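Local coordinates for CdiA-CT toxin, Conserved domain protein (Yersinia pseudotuberculosis serotype O:3, PDB 4ZQU), which probably cleaves nucleic acid as the PDDEXK-type toxin domain of a contact-dependent growth inhibition system, and is bound by the immunity protein CdiI, at residues N20-D25 and E69-S74; Q43-L48 and A91-T96. All blocks are in the same frame, centred on the assembly; numbering follows the deposited sequence.

Interaction 1: residues N20-D25 and E69-S74; sequences NFKTYD and EKASLS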
loop_
_atom_site.group_PDB
_atom_site.type_symbol
_atom_site.label_atom_id
_atom_site.label_comp_id
_atom_site.label_asym_id
_atom_site.label_seq_id
_atom_site.Cartn_x
_atom_site.Cartn_y
_atom_site.Cartn_z
ATOM N N ASN A 20 -8.426 -4.204 4.934
ATOM C CA ASN A 20 -8.764 -2.786 4.949
ATOM C C ASN A 20 -7.699 -1.897 4.311
ATOM O O ASN A 20 -7.472 -0.769 4.755
ATOM C CB ASN A 20 -9.033 -2.331 6.385
ATOM C CG ASN A 20 -10.070 -3.190 7.080
ATOM O OD1 ASN A 20 -9.777 -3.858 8.072
ATOM N ND2 ASN A 20 -11.291 -3.180 6.559
ATOM N N PHE A 21 -7.051 -2.399 3.265
ATOM C CA PHE A 21 -6.065 -1.596 2.551
ATOM C C PHE A 21 -6.781 -0.633 1.612
ATOM O O PHE A 21 -6.782 -0.828 0.392
ATOM C CB PHE A 21 -5.095 -2.475 1.764
ATOM C CG PHE A 21 -3.785 -1.807 1.466
ATOM C CD1 PHE A 21 -2.670 -2.078 2.240
ATOM C CD2 PHE A 21 -3.668 -0.897 0.425
ATOM C CE1 PHE A 21 -1.461 -1.467 1.978
ATOM C CE2 PHE A 21 -2.459 -0.280 0.156
ATOM C CZ PHE A 21 -1.354 -0.566 0.935
ATOM N N LYS A 22 -7.373 0.409 2.190
ATOM C CA LYS A 22 -8.281 1.289 1.465
ATOM C C LYS A 22 -9.378 0.456 0.809
ATOM O O LYS A 22 -10.136 -0.244 1.485
ATOM C CB LYS A 22 -7.538 2.115 0.412
ATOM C CG LYS A 22 -6.636 3.195 0.982
ATOM C CD LYS A 22 -7.323 4.550 0.910
ATOM C CE LYS A 22 -6.371 5.649 0.465
ATOM N NZ LYS A 22 -6.286 6.725 1.491
ATOM N N THR A 23 -9.436 0.520 -0.514
ATOM C CA THR A 23 -10.438 -0.209 -1.275
ATOM C C THR A 23 -9.818 -1.404 -2.000
ATOM O O THR A 23 -10.530 -2.277 -2.492
ATOM C CB THR A 23 -11.121 0.715 -2.288
ATOM O OG1 THR A 23 -12.121 -0.012 -3.010
ATOM C CG2 THR A 23 -10.095 1.265 -3.261
ATOM N N TYR A 24 -8.490 -1.444 -2.052
ATOM C CA TYR A 24 -7.783 -2.494 -2.780
ATOM C C TYR A 24 -7.632 -3.760 -1.944
ATOM O O TYR A 24 -7.106 -3.723 -0.830
ATOM C CB TYR A 24 -6.407 -2.002 -3.231
ATOM C CG TYR A 24 -6.455 -0.819 -4.172
ATOM C CD1 TYR A 24 -7.542 -0.619 -5.014
ATOM C CD2 TYR A 24 -5.418 0.102 -4.210
ATOM C CE1 TYR A 24 -7.592 0.463 -5.873
ATOM C CE2 TYR A 24 -5.459 1.189 -5.066
ATOM C CZ TYR A 24 -6.549 1.364 -5.895
ATOM O OH TYR A 24 -6.597 2.442 -6.750
ATOM N N ASP A 25 -8.091 -4.879 -2.493
ATOM C CA ASP A 25 -8.026 -6.156 -1.794
ATOM C C ASP A 25 -6.902 -7.022 -2.349
ATOM O O ASP A 25 -6.258 -7.768 -1.614
ATOM C CB ASP A 25 -9.368 -6.882 -1.899
ATOM C CG ASP A 25 -10.513 -6.064 -1.328
ATOM O OD1 ASP A 25 -10.334 -5.456 -0.253
ATOM O OD2 ASP A 25 -11.589 -6.018 -1.956
ATOM N N GLU A 69 -3.931 7.712 -4.531
ATOM C CA GLU A 69 -2.580 8.210 -4.763
ATOM C C GLU A 69 -1.546 7.325 -4.076
ATOM O O GLU A 69 -0.581 6.879 -4.699
ATOM C CB GLU A 69 -2.444 9.652 -4.267
ATOM C CG GLU A 69 -1.014 10.184 -4.308
ATOM C CD GLU A 69 -0.900 11.595 -3.764
ATOM O OE1 GLU A 69 -1.945 12.178 -3.409
ATOM O OE2 GLU A 69 0.233 12.119 -3.687
ATOM N N LYS A 70 -1.757 7.073 -2.790
ATOM C CA LYS A 70 -0.816 6.299 -1.993
ATOM C C LYS A 70 -1.459 5.833 -0.693
ATOM O O LYS A 70 -2.238 6.565 -0.082
ATOM C CB LYS A 70 0.440 7.129 -1.702
ATOM C CG LYS A 70 1.484 6.421 -0.856
ATOM C CD LYS A 70 2.837 7.116 -0.935
ATOM C CE LYS A 70 2.792 8.520 -0.356
ATOM N NZ LYS A 70 4.149 9.131 -0.287
ATOM N N ALA A 71 -1.148 4.605 -0.287
ATOM C CA ALA A 71 -1.584 4.080 1.003
ATOM C C ALA A 71 -0.467 3.268 1.642
ATOM O O ALA A 71 0.153 2.430 0.989
ATOM C CB ALA A 71 -2.836 3.230 0.850
ATOM N N SER A 72 -0.211 3.528 2.918
ATOM C CA SER A 72 0.820 2.816 3.662
ATOM C C SER A 72 0.277 2.397 5.020
ATOM O O SER A 72 0.013 3.239 5.881
ATOM C CB SER A 72 2.071 3.684 3.829
ATOM O OG SER A 72 3.133 2.954 4.423
ATOM N N LEU A 73 0.108 1.092 5.204
ATOM C CA LEU A 73 -0.505 0.565 6.416
ATOM C C LEU A 73 -0.168 -0.912 6.597
ATOM O O LEU A 73 0.080 -1.617 5.621
ATOM C CB LEU A 73 -2.021 0.769 6.370
ATOM C CG LEU A 73 -2.766 0.129 5.195
ATOM C CD1 LEU A 73 -3.583 -1.070 5.660
ATOM C CD2 LEU A 73 -3.649 1.145 4.480
ATOM N N SER A 74 -0.158 -1.365 7.850
ATOM C CA SER A 74 0.172 -2.750 8.202
ATOM C C SER A 74 1.549 -3.169 7.694
ATOM O O SER A 74 1.783 -4.346 7.426
ATOM C CB SER A 74 -0.887 -3.717 7.663
ATOM O OG SER A 74 -2.156 -3.455 8.229
#
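F21 lays one face of its ring under L73 and brings the far end of the ring up to A71, where the loop leading to strand 26-27 meets the two-stranded beta hairpin 70-79. The L73 contact is a CH-pi one: CD2 of L73 lies 4.2 Å from the centroid of the F21 ring and 14° off the ring normal, while CD1 of L73 touches CD1 of F21 at 3.7 Å. At the other end, CE2 of F21 packs on CB of A71 at 3.6 Å, and CZ of F21 comes to 3.4 Å from the A71 carbonyl O, obliquely to the ring. The same A71 CB takes CG of K22 at 3.8 Å. CG of F21 stands anti to the backbone N (chi1 -157°), and the rim of the ring comes nearer the strand than the direction of CB alone would suggest; V76 and V78 of the second hairpin strand also touch this side chain. F21 is the centre of an inverse gamma turn and the first residue of a type II' turn that ends at Y24. A71, S72 and L73 pair antiparallel with a strand of the CdiI chain, a beta-augmentation that carries the sheet across the interface; the loop 20-25 packs on this same strand. K22 spans to the partner as well, its NZ forming a salt bridge with OE1 of E137 of the CdiI chain.

Interaction 2: residues Q43-L48 and A91-T96; sequences QTMAKL and AVPVNT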
loop_
_atom_site.group_PDB
_atom_site.type_symbol
_atom_site.label_atom_id
_atom_site.label_comp_id
_atom_site.label_asym_id
_atom_site.label_seq_id
_atom_site.Cartn_x
_atom_site.Cartn_y
_atom_site.Cartn_z
ATOM N N GLN A 43 -29.713 -9.255 1.307
ATOM C CA GLN A 43 -30.267 -8.353 2.306
ATOM C C GLN A 43 -29.889 -6.901 2.035
ATOM O O GLN A 43 -30.738 -6.011 2.099
ATOM C CB GLN A 43 -29.805 -8.763 3.703
ATOM C CG GLN A 43 -30.335 -10.114 4.146
ATOM C CD GLN A 43 -31.843 -10.131 4.315
ATOM O OE1 GLN A 43 -32.574 -10.596 3.440
ATOM N NE2 GLN A 43 -32.315 -9.623 5.448
ATOM N N THR A 44 -28.613 -6.672 1.733
ATOM C CA THR A 44 -28.117 -5.329 1.449
ATOM C C THR A 44 -28.691 -4.803 0.135
ATOM O O THR A 44 -28.989 -3.613 0.006
ATOM C CB THR A 44 -26.577 -5.303 1.387
ATOM O OG1 THR A 44 -26.041 -5.890 2.579
ATOM C CG2 THR A 44 -26.066 -3.877 1.261
ATOM N N MET A 45 -28.847 -5.697 -0.837
ATOM C CA MET A 45 -29.449 -5.341 -2.116
ATOM C C MET A 45 -30.912 -4.954 -1.925
ATOM O O MET A 45 -31.417 -4.038 -2.575
ATOM C CB MET A 45 -29.326 -6.498 -3.112
ATOM C CG MET A 45 -29.823 -6.165 -4.507
ATOM S SD MET A 45 -28.896 -4.814 -5.263
ATOM C CE MET A 45 -27.411 -5.664 -5.775
ATOM N N ALA A 46 -31.588 -5.656 -1.021
ATOM C CA ALA A 46 -32.967 -5.342 -0.681
ATOM C C ALA A 46 -33.051 -4.027 0.087
ATOM O O ALA A 46 -34.003 -3.263 -0.077
ATOM C CB ALA A 46 -33.582 -6.468 0.129
ATOM N N LYS A 47 -32.049 -3.769 0.922
ATOM C CA LYS A 47 -32.030 -2.572 1.757
ATOM C C LYS A 47 -31.852 -1.303 0.923
ATOM O O LYS A 47 -32.491 -0.283 1.187
ATOM C CB LYS A 47 -30.930 -2.676 2.804
ATOM N N LEU A 48 -30.983 -1.372 -0.080
ATOM C CA LEU A 48 -30.751 -0.242 -0.975
ATOM C C LEU A 48 -31.807 -0.200 -2.075
ATOM O O LEU A 48 -31.489 -0.273 -3.262
ATOM C CB LEU A 48 -29.353 -0.321 -1.587
ATOM C CG LEU A 48 -28.192 -0.290 -0.592
ATOM C CD1 LEU A 48 -26.866 -0.449 -1.312
ATOM C CD2 LEU A 48 -28.214 0.997 0.208
ATOM N N ALA A 91 -19.936 -8.573 -6.871
ATOM C CA ALA A 91 -20.888 -9.667 -6.743
ATOM C C ALA A 91 -22.285 -9.117 -6.466
ATOM O O ALA A 91 -22.468 -8.296 -5.568
ATOM C CB ALA A 91 -20.460 -10.622 -5.644
ATOM N N VAL A 92 -23.264 -9.560 -7.250
ATOM C CA VAL A 92 -24.654 -9.162 -7.047
ATOM C C VAL A 92 -25.564 -10.392 -6.961
ATOM O O VAL A 92 -25.339 -11.388 -7.649
ATOM C CB VAL A 92 -25.151 -8.218 -8.170
ATOM C CG1 VAL A 92 -24.384 -6.902 -8.138
ATOM C CG2 VAL A 92 -25.029 -8.882 -9.532
ATOM N N PRO A 93 -26.592 -10.327 -6.101
ATOM C CA PRO A 93 -27.482 -11.463 -5.848
ATOM C C PRO A 93 -28.574 -11.632 -6.900
ATOM O O PRO A 93 -28.653 -10.857 -7.853
ATOM C CB PRO A 93 -28.092 -11.120 -4.492
ATOM C CG PRO A 93 -28.133 -9.640 -4.482
ATOM C CD PRO A 93 -26.938 -9.167 -5.261
ATOM N N VAL A 94 -29.416 -12.641 -6.709
ATOM C CA VAL A 94 -30.458 -12.979 -7.670
ATOM C C VAL A 94 -31.674 -12.064 -7.563
ATOM O O VAL A 94 -32.413 -11.893 -8.532
ATOM C CB VAL A 94 -30.915 -14.440 -7.497
ATOM C CG1 VAL A 94 -29.773 -15.390 -7.820
ATOM C CG2 VAL A 94 -31.421 -14.674 -6.081
ATOM N N ASN A 95 -31.877 -11.473 -6.388
ATOM C CA ASN A 95 -33.030 -10.604 -6.167
ATOM C C ASN A 95 -32.784 -9.176 -6.646
ATOM O O ASN A 95 -33.539 -8.262 -6.311
ATOM C CB ASN A 95 -33.421 -10.595 -4.684
ATOM C CG ASN A 95 -32.372 -9.938 -3.804
ATOM O OD1 ASN A 95 -31.174 -10.049 -4.058
ATOM N ND2 ASN A 95 -32.822 -9.248 -2.761
ATOM N N THR A 96 -31.723 -8.991 -7.427
ATOM C CA THR A 96 -31.427 -7.697 -8.026
ATOM C C THR A 96 -32.495 -7.346 -9.055
ATOM O O THR A 96 -32.676 -8.060 -10.042
ATOM C CB THR A 96 -30.040 -7.685 -8.697
ATOM O OG1 THR A 96 -29.035 -8.036 -7.735
ATOM C CG2 THR A 96 -29.736 -6.309 -9.271
#
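M45 of helix 42-47 lays its side chain against P93 and T96, in the turn that follows strand 85-92. Its CB sits 3.6 Å from CG of P93, and N95 OD1 lies 4.1 Å from M45 CB. With CG anti to the backbone N (chi1 -175°), the chain then bends at chi2 and chi3, so that it hooks round to bring CE 3.6 Å from CD of P93 and 4.0 Å from CG1 of V92. The same methyl lies 3.5 Å from OG1 of T96. That hydroxyl is already engaged: it donates to P93 O at 2.8 Å, approaching from above the carbonyl plane, 44° out of it, and so bridges the turn from P93 to T96. V54 and L40 also touch the M45 side chain. One residue on, A46 makes a lighter contact, its CB 4.1 Å from ND2 of N95. This amide has its polar partner at the start of the helix, donating a hydrogen bond to T42 O. The arrangement is plain helix-on-loop packing, joining a short helix to the turn between a strand of the mixed sheet and helix 98-113 in this restriction endonuclease-like alpha/beta fold.

From the N terminus, the chain passes helix 3-9, enters the loop 20-25, runs through strands 26-27 and 33-39 and reaches helix 42-47. After helix 53-66 it arrives at 69-74, where interaction 1 closes a loop of 43 intervening residues. It then continues through strand 76-79 into strand 85-92, whose end lies in 91-96, and there interaction 2 closes back on the helix segment 43-48 over 42 residues. The segments alternate, so the two loops cross. The centres of interactions 1 and 2 are about 26 Å apart, on opposite sides of the chain's centre, and their nearest atoms about 10 Å apart. Interaction 1 ties the early loop to the hairpin on the CdiI side; interaction 2 joins helix 42-47 to the exit of strand 85-92.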